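Local coordinates for protein halogenase PltM (Pseudomonas fluorescens, PDB 6BZN) that halogenates phenolic compounds, accepting several halides and a range of substrates, and binds FAD as a flavin-dependent halogenase, at residues E229-P234 against G306-D311; H115-P120 against L299-A304; H221-K226 against V313-W318; S111-Q116 against D124-P129; R239-L244 against N516-K521. All blocks are in the same frame, centred on the assembly; numbering follows the deposited sequence.

Interaction 1 of 5, residues E229-P234 against G306-D311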
# COMPACT_ATOMS: atom_id res chain seq x y z
N GLU A 229 4.55 21.32 12.12
CA GLU A 229 4.36 22.77 12.27
C GLU A 229 4.99 23.29 13.58
O GLU A 229 5.58 24.36 13.57
CB GLU A 229 2.89 23.16 12.20
CG GLU A 229 2.32 23.24 10.79
CD GLU A 229 2.22 21.89 10.08
OE1 GLU A 229 2.52 21.84 8.87
OE2 GLU A 229 1.84 20.88 10.72
N ASP A 230 4.86 22.53 14.67
CA ASP A 230 5.48 22.89 15.96
C ASP A 230 6.98 22.65 16.00
O ASP A 230 7.70 23.40 16.64
CB ASP A 230 4.84 22.13 17.14
CG ASP A 230 3.43 22.57 17.44
OD1 ASP A 230 3.07 23.72 17.08
OD2 ASP A 230 2.66 21.78 18.02
N ALA A 231 7.44 21.60 15.33
CA ALA A 231 8.84 21.20 15.41
C ALA A 231 9.73 21.95 14.43
O ALA A 231 10.88 22.24 14.75
CB ALA A 231 8.98 19.70 15.17
N LEU A 232 9.22 22.23 13.23
CA LEU A 232 10.05 22.71 12.13
C LEU A 232 9.61 24.03 11.51
O LEU A 232 10.41 24.96 11.44
CB LEU A 232 10.19 21.62 11.05
CG LEU A 232 11.15 20.50 11.46
CD1 LEU A 232 10.97 19.26 10.60
CD2 LEU A 232 12.60 20.97 11.44
N ALA A 233 8.37 24.14 11.05
CA ALA A 233 7.94 25.39 10.41
C ALA A 233 6.44 25.44 10.29
O ALA A 233 5.83 24.46 9.85
CB ALA A 233 8.57 25.54 9.03
N PRO A 234 5.84 26.59 10.66
CA PRO A 234 4.38 26.73 10.55
C PRO A 234 3.93 26.93 9.11
O PRO A 234 4.76 27.18 8.23
CB PRO A 234 4.11 28.00 11.37
CG PRO A 234 5.34 28.83 11.13
CD PRO A 234 6.47 27.84 11.15
N GLY A 306 15.11 15.14 13.83
CA GLY A 306 15.18 15.05 15.29
C GLY A 306 14.28 16.00 16.05
O GLY A 306 13.86 15.69 17.17
N GLU A 307 13.94 17.14 15.46
CA GLU A 307 13.02 18.07 16.11
C GLU A 307 11.62 17.48 16.42
O GLU A 307 10.91 17.99 17.29
CB GLU A 307 12.88 19.38 15.31
CG GLU A 307 14.18 20.20 15.21
CD GLU A 307 14.75 20.64 16.56
OE1 GLU A 307 15.98 20.81 16.64
OE2 GLU A 307 14.00 20.80 17.54
N HIS A 308 11.23 16.41 15.74
CA HIS A 308 9.98 15.73 16.08
C HIS A 308 10.02 14.99 17.40
O HIS A 308 8.96 14.73 17.97
CB HIS A 308 9.60 14.68 15.04
CG HIS A 308 9.09 15.23 13.76
ND1 HIS A 308 7.83 15.77 13.63
CD2 HIS A 308 9.64 15.26 12.53
CE1 HIS A 308 7.64 16.15 12.38
NE2 HIS A 308 8.72 15.84 11.69
N PHE A 309 11.21 14.59 17.84
CA PHE A 309 11.36 13.51 18.82
C PHE A 309 11.96 13.90 20.16
O PHE A 309 12.25 13.02 20.97
CB PHE A 309 12.21 12.40 18.18
CG PHE A 309 11.61 11.85 16.93
CD1 PHE A 309 10.44 11.09 16.99
CD2 PHE A 309 12.16 12.13 15.69
CE1 PHE A 309 9.86 10.58 15.84
CE2 PHE A 309 11.58 11.63 14.53
CZ PHE A 309 10.42 10.86 14.60
N LYS A 310 12.10 15.20 20.43
CA LYS A 310 12.78 15.68 21.64
C LYS A 310 12.13 15.16 22.91
O LYS A 310 12.83 14.79 23.85
CB LYS A 310 12.85 17.21 21.69
CG LYS A 310 13.71 17.84 20.61
CD LYS A 310 15.18 17.57 20.85
CE LYS A 310 16.03 18.10 19.72
NZ LYS A 310 17.45 18.13 20.16
N ASP A 311 10.80 15.13 22.92
CA ASP A 311 10.02 14.62 24.05
C ASP A 311 9.32 13.29 23.76
O ASP A 311 8.51 12.85 24.58
CB ASP A 311 9.00 15.68 24.46
CG ASP A 311 9.65 17.00 24.83
OD1 ASP A 311 10.63 16.97 25.59
OD2 ASP A 311 9.18 18.07 24.36

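Interaction 2 of 5, residues H115-P120 against L299-A304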
# COMPACT_ATOMS: atom_id res chain seq x y z
N HIS A 115 16.24 16.52 2.98
CA HIS A 115 17.35 16.84 3.89
C HIS A 115 18.64 16.32 3.34
O HIS A 115 18.65 15.44 2.48
CB HIS A 115 17.15 16.19 5.24
CG HIS A 115 15.80 16.42 5.80
ND1 HIS A 115 15.50 17.51 6.59
CD2 HIS A 115 14.64 15.75 5.63
CE1 HIS A 115 14.22 17.48 6.91
NE2 HIS A 115 13.68 16.43 6.33
N GLN A 116 19.74 16.85 3.84
CA GLN A 116 21.04 16.32 3.51
C GLN A 116 21.97 16.44 4.70
O GLN A 116 21.84 17.36 5.51
CB GLN A 116 21.64 17.01 2.28
CG GLN A 116 22.20 18.40 2.50
CD GLN A 116 23.09 18.86 1.35
OE1 GLN A 116 22.89 19.94 0.84
NE2 GLN A 116 24.04 18.02 0.93
N GLU A 117 22.89 15.49 4.77
CA GLU A 117 23.85 15.43 5.84
C GLU A 117 24.76 16.65 5.75
O GLU A 117 25.07 17.14 4.65
CB GLU A 117 24.64 14.14 5.69
CG GLU A 117 25.58 13.84 6.83
CD GLU A 117 26.07 12.40 6.82
OE1 GLU A 117 25.81 11.67 5.84
OE2 GLU A 117 26.70 12.00 7.82
N ASN A 118 25.15 17.17 6.92
CA ASN A 118 26.10 18.28 7.03
C ASN A 118 25.63 19.61 6.46
O ASN A 118 26.45 20.47 6.12
CB ASN A 118 27.44 17.85 6.42
CG ASN A 118 28.03 16.66 7.14
OD1 ASN A 118 27.92 16.55 8.35
ND2 ASN A 118 28.65 15.76 6.40
N ALA A 119 24.32 19.80 6.41
CA ALA A 119 23.72 21.07 6.00
C ALA A 119 22.40 21.24 6.72
O ALA A 119 21.73 20.24 7.01
CB ALA A 119 23.50 21.10 4.49
N PRO A 120 22.00 22.49 7.00
CA PRO A 120 20.70 22.73 7.62
C PRO A 120 19.57 22.48 6.63
O PRO A 120 19.71 22.75 5.44
CB PRO A 120 20.74 24.22 8.00
CG PRO A 120 21.71 24.83 7.06
CD PRO A 120 22.74 23.76 6.76
N LEU A 299 18.99 10.60 13.58
CA LEU A 299 18.61 11.91 14.09
C LEU A 299 19.82 12.87 14.23
O LEU A 299 19.67 14.08 14.06
CB LEU A 299 17.87 11.78 15.42
CG LEU A 299 16.56 10.96 15.44
CD1 LEU A 299 15.85 11.15 16.77
CD2 LEU A 299 15.64 11.30 14.28
N LYS A 300 20.99 12.31 14.52
CA LYS A 300 22.24 13.08 14.57
C LYS A 300 22.64 13.53 13.16
O LYS A 300 23.03 14.68 12.96
CB LYS A 300 23.33 12.19 15.19
CG LYS A 300 24.61 12.87 15.65
CD LYS A 300 25.58 11.80 16.16
CE LYS A 300 26.54 12.30 17.22
NZ LYS A 300 27.66 13.07 16.63
N LYS A 301 22.48 12.64 12.19
CA LYS A 301 22.71 12.93 10.77
C LYS A 301 21.77 14.03 10.25
O LYS A 301 22.18 14.89 9.48
CB LYS A 301 22.51 11.65 9.96
CG LYS A 301 23.41 11.39 8.76
CD LYS A 301 23.35 9.90 8.39
CE LYS A 301 24.26 9.52 7.22
NZ LYS A 301 24.37 8.05 6.96
N TYR A 302 20.51 13.99 10.68
CA TYR A 302 19.44 14.87 10.21
C TYR A 302 18.71 15.53 11.38
O TYR A 302 17.57 15.16 11.70
CB TYR A 302 18.44 14.06 9.35
CG TYR A 302 19.10 13.37 8.19
CD1 TYR A 302 19.62 14.12 7.13
CD2 TYR A 302 19.26 11.99 8.16
CE1 TYR A 302 20.25 13.51 6.06
CE2 TYR A 302 19.89 11.36 7.08
CZ TYR A 302 20.40 12.13 6.05
OH TYR A 302 21.03 11.55 4.98
N PRO A 303 19.35 16.52 12.04
CA PRO A 303 18.76 17.16 13.22
C PRO A 303 17.38 17.75 13.01
O PRO A 303 16.61 17.82 13.96
CB PRO A 303 19.74 18.28 13.58
CG PRO A 303 20.88 18.20 12.64
CD PRO A 303 20.69 17.05 11.70
N ALA A 304 17.07 18.19 11.79
CA ALA A 304 15.71 18.65 11.48
C ALA A 304 14.68 17.57 11.79
O ALA A 304 13.69 17.83 12.45
CB ALA A 304 15.59 19.07 10.03
O HOH W 1 22.45 13.16 2.98
O HOH W 2 24.51 16.10 9.46

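Interaction 3 of 5, residues H221-K226 against V313-W318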
# COMPACT_ATOMS: atom_id res chain seq x y z
N HIS A 221 5.57 2.49 16.96
CA HIS A 221 4.64 3.53 17.30
C HIS A 221 5.16 4.30 18.51
O HIS A 221 5.69 3.70 19.45
CB HIS A 221 3.26 2.96 17.62
CG HIS A 221 2.48 2.50 16.43
ND1 HIS A 221 1.25 1.88 16.56
CD2 HIS A 221 2.74 2.55 15.11
CE1 HIS A 221 0.78 1.60 15.36
NE2 HIS A 221 1.66 2.00 14.46
N MET A 222 4.96 5.62 18.50
CA MET A 222 5.48 6.50 19.55
C MET A 222 4.44 7.44 20.10
O MET A 222 3.48 7.83 19.42
CB MET A 222 6.65 7.33 19.03
CG MET A 222 7.82 6.52 18.51
SD MET A 222 9.23 7.61 18.27
CE MET A 222 10.38 6.49 17.49
N LEU A 223 4.68 7.85 21.35
CA LEU A 223 3.94 8.92 22.00
C LEU A 223 4.71 10.21 21.96
O LEU A 223 5.94 10.21 21.91
CB LEU A 223 3.72 8.61 23.48
CG LEU A 223 2.82 7.43 23.78
CD1 LEU A 223 3.13 6.87 25.17
CD2 LEU A 223 1.38 7.91 23.67
N ASN A 224 3.97 11.32 22.06
CA ASN A 224 4.54 12.66 22.15
C ASN A 224 5.47 13.04 21.00
O ASN A 224 6.48 13.72 21.20
CB ASN A 224 5.24 12.86 23.52
CG ASN A 224 4.26 12.97 24.66
OD1 ASN A 224 3.10 13.34 24.46
ND2 ASN A 224 4.70 12.66 25.87
N VAL A 225 5.12 12.60 19.79
CA VAL A 225 5.82 13.04 18.61
C VAL A 225 5.28 14.42 18.22
O VAL A 225 4.08 14.56 17.95
CB VAL A 225 5.66 12.07 17.43
CG1 VAL A 225 6.42 12.58 16.22
CG2 VAL A 225 6.17 10.68 17.81
N LYS A 226 6.16 15.40 18.15
CA LYS A 226 5.76 16.76 17.75
C LYS A 226 5.30 16.86 16.31
O LYS A 226 5.86 16.21 15.44
CB LYS A 226 6.92 17.73 17.90
CG LYS A 226 7.08 18.31 19.27
CD LYS A 226 7.85 19.63 19.19
CE LYS A 226 7.87 20.28 20.55
NZ LYS A 226 8.86 21.38 20.56
N VAL A 313 8.48 9.26 23.24
CA VAL A 313 8.85 7.95 23.80
C VAL A 313 8.25 6.84 22.97
O VAL A 313 7.11 6.93 22.49
CB VAL A 313 8.43 7.75 25.28
CG1 VAL A 313 9.29 8.61 26.19
CG2 VAL A 313 6.97 8.07 25.49
N ASN A 314 9.03 5.78 22.84
CA ASN A 314 8.62 4.62 22.09
C ASN A 314 7.55 3.88 22.88
O ASN A 314 7.70 3.71 24.07
CB ASN A 314 9.84 3.73 21.86
CG ASN A 314 9.72 2.90 20.62
OD1 ASN A 314 8.66 2.84 20.01
ND2 ASN A 314 10.80 2.23 20.26
N ALA A 315 6.46 3.49 22.21
CA ALA A 315 5.34 2.78 22.84
C ALA A 315 5.31 1.29 22.53
O ALA A 315 4.41 0.60 23.00
CB ALA A 315 4.02 3.40 22.42
N ARG A 316 6.24 0.84 21.70
CA ARG A 316 6.40 -0.57 21.35
C ARG A 316 7.89 -0.85 21.18
O ARG A 316 8.70 0.09 21.12
CB ARG A 316 5.83 -0.89 19.96
CG ARG A 316 4.51 -0.29 19.54
CD ARG A 316 4.15 -0.81 18.15
NE ARG A 316 4.19 -2.26 18.16
CZ ARG A 316 3.27 -3.06 18.71
NH1 ARG A 316 2.16 -2.56 19.27
NH2 ARG A 316 3.47 -4.37 18.69
N GLU A 317 8.25 -2.12 21.03
CA GLU A 317 9.59 -2.47 20.56
C GLU A 317 9.70 -2.15 19.08
O GLU A 317 8.74 -2.36 18.32
CB GLU A 317 9.89 -3.97 20.78
CG GLU A 317 9.84 -4.41 22.24
CD GLU A 317 10.65 -3.52 23.18
OE1 GLU A 317 11.88 -3.42 22.98
OE2 GLU A 317 10.05 -2.92 24.12
N TRP A 318 10.84 -1.61 18.68
CA TRP A 318 11.18 -1.49 17.26
C TRP A 318 11.14 -2.87 16.60
O TRP A 318 11.52 -3.87 17.21
CB TRP A 318 12.59 -0.91 17.06
CG TRP A 318 12.76 0.54 17.31
CD1 TRP A 318 13.32 1.13 18.42
CD2 TRP A 318 12.43 1.61 16.42
NE1 TRP A 318 13.34 2.49 18.27
CE2 TRP A 318 12.80 2.81 17.05
CE3 TRP A 318 11.85 1.67 15.15
CZ2 TRP A 318 12.61 4.06 16.46
CZ3 TRP A 318 11.66 2.91 14.56
CH2 TRP A 318 12.04 4.09 15.22
O HOH W 3 0.84 0.15 18.66

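Interaction 4 of 5, residues S111-Q116 against D124-P129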
# COMPACT_ATOMS: atom_id res chain seq x y z
N SER A 111 3.11 14.46 1.99
CA SER A 111 4.07 15.55 2.00
C SER A 111 5.48 14.98 2.06
O SER A 111 5.71 13.90 2.63
CB SER A 111 3.83 16.50 3.18
OG SER A 111 3.97 15.83 4.41
N PHE A 112 6.41 15.71 1.46
CA PHE A 112 7.80 15.28 1.34
C PHE A 112 8.70 16.43 1.72
O PHE A 112 8.56 17.50 1.14
CB PHE A 112 8.10 14.82 -0.09
CG PHE A 112 7.22 13.70 -0.57
CD1 PHE A 112 5.97 13.96 -1.12
CD2 PHE A 112 7.61 12.38 -0.41
CE1 PHE A 112 5.15 12.93 -1.53
CE2 PHE A 112 6.78 11.34 -0.82
CZ PHE A 112 5.56 11.61 -1.39
N ALA A 113 9.59 16.23 2.69
CA ALA A 113 10.58 17.23 3.09
C ALA A 113 11.96 16.62 2.92
O ALA A 113 12.22 15.52 3.42
CB ALA A 113 10.35 17.64 4.53
N TRP A 114 12.83 17.32 2.20
CA TRP A 114 14.14 16.79 1.82
C TRP A 114 15.23 17.34 2.74
O TRP A 114 15.14 18.48 3.24
CB TRP A 114 14.44 17.14 0.35
CG TRP A 114 15.75 16.65 -0.18
CD1 TRP A 114 16.01 15.43 -0.76
CD2 TRP A 114 16.99 17.36 -0.19
NE1 TRP A 114 17.33 15.35 -1.12
CE2 TRP A 114 17.95 16.52 -0.79
CE3 TRP A 114 17.37 18.64 0.25
CZ2 TRP A 114 19.28 16.92 -0.97
CZ3 TRP A 114 18.69 19.03 0.07
CH2 TRP A 114 19.63 18.18 -0.53
N HIS A 115 16.24 16.52 2.98
CA HIS A 115 17.35 16.84 3.89
C HIS A 115 18.64 16.32 3.34
O HIS A 115 18.65 15.44 2.48
CB HIS A 115 17.15 16.19 5.24
CG HIS A 115 15.80 16.42 5.80
ND1 HIS A 115 15.50 17.51 6.59
CD2 HIS A 115 14.64 15.75 5.63
CE1 HIS A 115 14.22 17.48 6.91
NE2 HIS A 115 13.68 16.43 6.33
N GLN A 116 19.74 16.85 3.84
CA GLN A 116 21.04 16.32 3.51
C GLN A 116 21.97 16.44 4.70
O GLN A 116 21.84 17.36 5.51
CB GLN A 116 21.64 17.01 2.28
CG GLN A 116 22.20 18.40 2.50
CD GLN A 116 23.09 18.86 1.35
OE1 GLN A 116 22.89 19.94 0.84
NE2 GLN A 116 24.04 18.02 0.93
N ASP A 124 11.65 25.29 2.52
CA ASP A 124 11.30 25.40 1.10
C ASP A 124 11.62 24.15 0.27
O ASP A 124 11.26 24.09 -0.89
CB ASP A 124 11.98 26.62 0.49
CG ASP A 124 11.59 27.89 1.22
OD1 ASP A 124 10.37 28.09 1.44
OD2 ASP A 124 12.50 28.65 1.60
N HIS A 125 12.26 23.15 0.87
CA HIS A 125 12.51 21.87 0.20
C HIS A 125 11.39 20.89 0.55
O HIS A 125 11.66 19.79 1.05
CB HIS A 125 13.88 21.32 0.59
CG HIS A 125 15.02 22.15 0.10
ND1 HIS A 125 16.29 22.06 0.62
CD2 HIS A 125 15.07 23.10 -0.86
CE1 HIS A 125 17.08 22.91 -0.00
NE2 HIS A 125 16.37 23.54 -0.92
N LEU A 126 10.16 21.31 0.23
CA LEU A 126 8.92 20.58 0.49
C LEU A 126 8.05 20.50 -0.76
O LEU A 126 7.97 21.46 -1.53
CB LEU A 126 8.07 21.31 1.55
CG LEU A 126 8.24 20.99 3.03
CD1 LEU A 126 9.70 21.07 3.44
CD2 LEU A 126 7.38 21.96 3.85
N VAL A 127 7.38 19.37 -0.96
CA VAL A 127 6.25 19.28 -1.88
C VAL A 127 5.11 18.57 -1.15
O VAL A 127 5.35 17.67 -0.33
CB VAL A 127 6.56 18.57 -3.23
CG1 VAL A 127 7.56 19.37 -4.05
CG2 VAL A 127 7.08 17.14 -3.03
N ALA A 128 3.89 18.99 -1.42
CA ALA A 128 2.72 18.37 -0.80
C ALA A 128 1.49 18.64 -1.65
O ALA A 128 0.87 19.68 -1.51
CB ALA A 128 2.52 18.90 0.62
N PRO A 129 1.14 17.71 -2.55
CA PRO A 129 -0.07 17.91 -3.34
C PRO A 129 -1.29 17.49 -2.53
O PRO A 129 -1.40 16.33 -2.18
CB PRO A 129 0.14 17.01 -4.56
CG PRO A 129 1.16 15.98 -4.14
CD PRO A 129 1.91 16.52 -2.97
O HOH W 4 16.69 20.89 3.10

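Interaction 5 of 5, residues R239-L244 against N516-K521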
# COMPACT_ATOMS: atom_id res chain seq x y z
N ARG A 239 4.04 27.85 3.49
CA ARG A 239 3.00 28.15 2.50
C ARG A 239 2.29 26.89 1.99
O ARG A 239 1.65 26.92 0.94
CB ARG A 239 3.55 28.95 1.31
CG ARG A 239 4.46 30.12 1.69
CD ARG A 239 4.85 30.91 0.45
NE ARG A 239 5.88 31.91 0.71
CZ ARG A 239 6.34 32.80 -0.19
NH1 ARG A 239 7.29 33.67 0.17
NH2 ARG A 239 5.86 32.83 -1.44
N SER A 240 2.38 25.79 2.74
CA SER A 240 1.68 24.59 2.35
C SER A 240 0.18 24.82 2.56
O SER A 240 -0.21 25.37 3.57
CB SER A 240 2.11 23.39 3.19
OG SER A 240 1.29 22.29 2.88
N PRO A 241 -0.64 24.40 1.59
CA PRO A 241 -2.08 24.48 1.76
C PRO A 241 -2.66 23.54 2.83
O PRO A 241 -3.82 23.71 3.22
CB PRO A 241 -2.60 24.10 0.37
CG PRO A 241 -1.56 23.20 -0.17
CD PRO A 241 -0.27 23.71 0.35
N ILE A 242 -1.89 22.56 3.30
CA ILE A 242 -2.33 21.63 4.35
C ILE A 242 -1.27 21.56 5.43
O ILE A 242 -0.08 21.70 5.15
CB ILE A 242 -2.60 20.21 3.79
CG1 ILE A 242 -1.35 19.63 3.10
CG2 ILE A 242 -3.77 20.25 2.83
CD1 ILE A 242 -1.48 18.16 2.70
N GLU A 243 -1.71 21.35 6.68
CA GLU A 243 -0.79 21.06 7.76
C GLU A 243 -0.09 19.74 7.46
O GLU A 243 -0.76 18.74 7.15
CB GLU A 243 -1.50 20.89 9.10
CG GLU A 243 -2.19 22.11 9.67
CD GLU A 243 -3.10 21.76 10.84
OE1 GLU A 243 -2.70 20.95 11.71
OE2 GLU A 243 -4.22 22.28 10.89
N LEU A 244 1.23 19.73 7.55
CA LEU A 244 1.97 18.48 7.33
C LEU A 244 1.65 17.47 8.44
O LEU A 244 1.71 16.26 8.20
CB LEU A 244 3.47 18.71 7.22
CG LEU A 244 4.09 19.72 6.24
CD1 LEU A 244 5.39 19.17 5.67
CD2 LEU A 244 3.18 20.16 5.13
N ASN A 516 5.69 25.72 -8.64
CA ASN A 516 4.56 25.39 -7.78
C ASN A 516 4.76 24.02 -7.11
O ASN A 516 4.51 22.98 -7.72
CB ASN A 516 3.25 25.39 -8.58
CG ASN A 516 2.05 25.02 -7.73
OD1 ASN A 516 2.08 25.11 -6.49
ND2 ASN A 516 0.98 24.57 -8.38
N ARG A 517 5.15 24.05 -5.84
CA ARG A 517 5.44 22.83 -5.08
C ARG A 517 4.24 22.17 -4.39
O ARG A 517 4.39 21.13 -3.75
CB ARG A 517 6.52 23.15 -4.07
CG ARG A 517 7.83 23.45 -4.76
CD ARG A 517 8.98 23.79 -3.85
NE ARG A 517 8.89 25.10 -3.19
CZ ARG A 517 8.48 25.32 -1.94
NH1 ARG A 517 8.03 24.34 -1.16
NH2 ARG A 517 8.49 26.56 -1.44
N PHE A 518 3.07 22.78 -4.52
CA PHE A 518 1.84 22.31 -3.91
C PHE A 518 0.78 22.27 -4.99
O PHE A 518 -0.05 23.18 -5.11
CB PHE A 518 1.42 23.24 -2.77
CG PHE A 518 2.50 23.44 -1.75
CD1 PHE A 518 2.81 22.41 -0.87
CD2 PHE A 518 3.21 24.62 -1.67
CE1 PHE A 518 3.82 22.56 0.06
CE2 PHE A 518 4.21 24.78 -0.73
CZ PHE A 518 4.52 23.75 0.13
N ILE A 519 0.83 21.21 -5.79
CA ILE A 519 -0.05 21.06 -6.94
C ILE A 519 -1.49 20.80 -6.49
O ILE A 519 -1.75 19.81 -5.80
CB ILE A 519 0.44 19.90 -7.84
CG1 ILE A 519 1.80 20.27 -8.44
CG2 ILE A 519 -0.57 19.59 -8.93
CD1 ILE A 519 2.58 19.08 -8.96
N LEU A 520 -2.41 21.67 -6.90
CA LEU A 520 -3.82 21.59 -6.45
C LEU A 520 -4.67 20.83 -7.45
O LEU A 520 -4.38 20.80 -8.64
CB LEU A 520 -4.40 22.99 -6.24
CG LEU A 520 -3.62 23.95 -5.34
CD1 LEU A 520 -4.34 25.29 -5.27
CD2 LEU A 520 -3.43 23.39 -3.94
N LYS A 521 -5.73 20.21 -6.94
CA LYS A 521 -6.73 19.56 -7.79
C LYS A 521 -7.55 20.58 -8.58
O LYS A 521 -7.57 21.77 -8.25
CB LYS A 521 -7.70 18.70 -6.98
CG LYS A 521 -7.41 17.21 -7.01
CD LYS A 521 -6.38 16.81 -5.98
CE LYS A 521 -6.46 15.32 -5.65
NZ LYS A 521 -5.85 14.49 -6.73

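Interaction 1 of 5, residues E229-P234 against G306-D311
Ala231 and Glu307 bring the two backbones to their nearest approach, CA to CA 5.3 Å, where the last turn of the short helix 228-231 meets a type I beta turn running from Gly306 to Phe309. The turn is closed by its own bond, Phe309 N to Gly306 O at 2.9 Å, and follows helix 303-306 on the way to strand 313-321; Leu232, just past the other helix, has already left helical geometry. Here a helix end is set against a tight turn, and two connections of a mixed beta sheet are joined by aliphatic groups and backbone carbonyls. The methyl CB of Ala231 lies against the carbonyl of the turn, 3.3 Å from Glu307 O, and beside CB of Glu307 at 3.9 Å. Glu307 answers with the base of its side chain: CB is 3.5 Å from Ala231 O, and with CG anti to its carbonyl carbon (chi1 -64°) the CG methylene comes against CD2 of Leu232. That leucine spreads its branches over two partners, CD2 crossing Glu307 at a slant while CD1 approaches the His308 ring obliquely. The ring is held through both nitrogens, ND1 bonding to Lys226 O and NE2 to NE2 of His251, which fixes the surface that the aliphatic groups meet. Against that fixed imidazole, Leu232 CD1 stands 4.2 Å from His308 NE2.

Interaction 2 of 5, residues H115-P120 against L299-A304
His115 sets CB 3.7 Å from CD1 of Tyr302, while its imidazole reaches Ala304, whose CB lies 3.8 Å from the histidine CE1. Both ring nitrogens have partners beyond this contact: ND1 bonds to Ser121 OG and NE2 to ND1 of His251. At Gln116 the backbone takes over, its carbonyl carbon meeting the edge of the Tyr302 ring near the ring plane, and a type II turn begins that runs to Ala119. Glu117 N sits 3.5 Å from Tyr302 CE1 and reaches the tyrosine hydroxyl through a water that accepts from this N-H. With CG anti to its backbone N (chi1 -173°), the extended Glu117 chain lies across Lys301, OE1 3.0 Å from Lys301 CE but 4.1 Å from NZ, too far for a salt bridge. The amine has a cation-pi contact with Tyr285 and a long, weak ion pair with Glu255. An alanine in place of Lys301 is likely to leave the Glu117 carboxylate without its aliphatic neighbour and the nearby positive charge. Asn118 N joins Lys301 O through a second water. The loop, leading from strand 109-114 to strand 126-131, thus lies across the junction of helices 291-301 and 303-306, with Tyr302 also stacked on Phe253 of strand 248-253.

Interaction 3 of 5, residues H221-K226 against V313-W318
Met222 and Trp318 meet on one face of an antiparallel strand pair, part of the mixed sheet in which strand 313-321 lies at the edge beside strand 215-223. The methionine chain is extended beyond CG (chi2 -168°), which carries its methyl CE across to the six-membered ring of the indole, 3.5 Å from CZ2, in an oblique approach. Trp318 NE1 is turned to Glu292 OE2. On the other face Leu223 and Val313 cross, CB of the leucine 3.9 Å from CG2 of the valine, and Ala315 CB adds a looser contact with Leu223 CG. His221 and Arg316 instead run side by side in the same direction, CB against CD at 3.9 Å, their ring and guanidinium planes turned 79° apart. A water between His221 ND1 and Arg316 NH1 links their polar ends, accepting from the arginine, while His221 NE2 bonds to Glu64. The side chain of His221 lies about 5 Å from that of Val62, which binds FAD in another structure of the protein, consistent with this part of the sheet bordering the flavin site. In the backbone, Leu223 and Val313 form a hydrogen-bonded pair, with Leu223 N to Val313 O at 2.8 Å and the reciprocal Val313 N to Leu223 O at 3.0 Å. Beyond the non-hydrogen-bonded pair of Met222 and Asn314, Ala315 N donates to His221 O at 2.9 Å.

Interaction 4 of 5, residues S111-Q116 against D124-P129
Trp114 and His125 lie side by side and point the same way, yet their rings meet as an offset edge-to-face pair, the indole edge toward the imidazole face with the planes at 74°. The tryptophan is swung with CG opposite its own N (chi1 -180°), which brings CE3 to 3.6 Å from His125 ND1. That nitrogen is also joined through a water to Trp114 O, so the ring is tied to both the side chain and the backbone of one residue; the indole NE1 bonds to Phe407 O. Phe112 leans on Val127, CD1 to CG2 3.9 Å; Val127 has CG1 beside its N (chi1 -66°), which places CG2 between N and the carbonyl carbon. The other face of the sheet carries Ala113, whose CB meets Leu126 CD1 at 3.7 Å. At the far end CB of Ser111 touches CB of Ala128, the serine OG being taken by Ser247 OG. Phe112 and Val127 exchange two backbone bonds, Phe112 N to Val127 O at 2.9 Å and Val127 N to Phe112 O at 3.0 Å, and Trp114 N donates to His125 O at 3.0 Å. His125 itself centres an inverse gamma turn, which bends the chain just before the strand. The whole is an antiparallel beta hairpin of strands 109-114 and 126-131, the latter at the edge of the mixed sheet.

Interaction 5 of 5, residues R239-L244 against N516-K521
Ser240 and Phe518 mark the nearest backbone approach, CA to CA 6.7 Å, between two irregular segments that meet chiefly round the Phe518 ring. Ser240 CA stands over a face of that ring, 3.8 Å from its centroid and 16° off the normal, in a CH-pi contact, and Ser240 CB reaches Phe518 CE1 at 3.7 Å. Pro241 follows obliquely, CD 3.5 Å from Phe518 CG, and its CG touches CD2 of Leu520 at 4.2 Å. The serine hydroxyl turns to its own segment: OG, opposite the backbone N (chi1 173°), donates at 2.7 Å onto a lone pair of Ile242 O, in the carbonyl plane. Replacing Phe518 by an alanine would probably open a gap against Ser240 and Pro241 and remove the CH-pi contact. Arg517 NH1 bonds to Leu126 O, joining the C-terminal segment to strand 126-131. Two residues before Phe518, Asn516 OD1 accepts from Phe518 N at 3.2 Å, the donor lying above the carbonyl plane, which makes an Asx turn at the head of this C-terminal segment.

In the fold
Read from the N terminus, interaction 4 comes first, closing the short hairpin loop between strands 109-114 and 126-131. Interaction 2 starts from the same stretch, sharing His115 and Gln116, but spans 178 residues to reach helices 291-301 and 303-306. Interaction 3 then pairs strand 215-223 with strand 313-321, the opposite edge of the mixed sheet from the hairpin, and encloses interaction 1 within its span. Interaction 2 crosses interactions 1, 3 and 5. Interaction 5 also crosses 1 and 3, bringing the C-terminal segment back to the loop before strand 248-253. Arg517 of the C-terminal segment bonds to the hairpin of interaction 4, and Glu229 of interaction 1 bonds to Leu244.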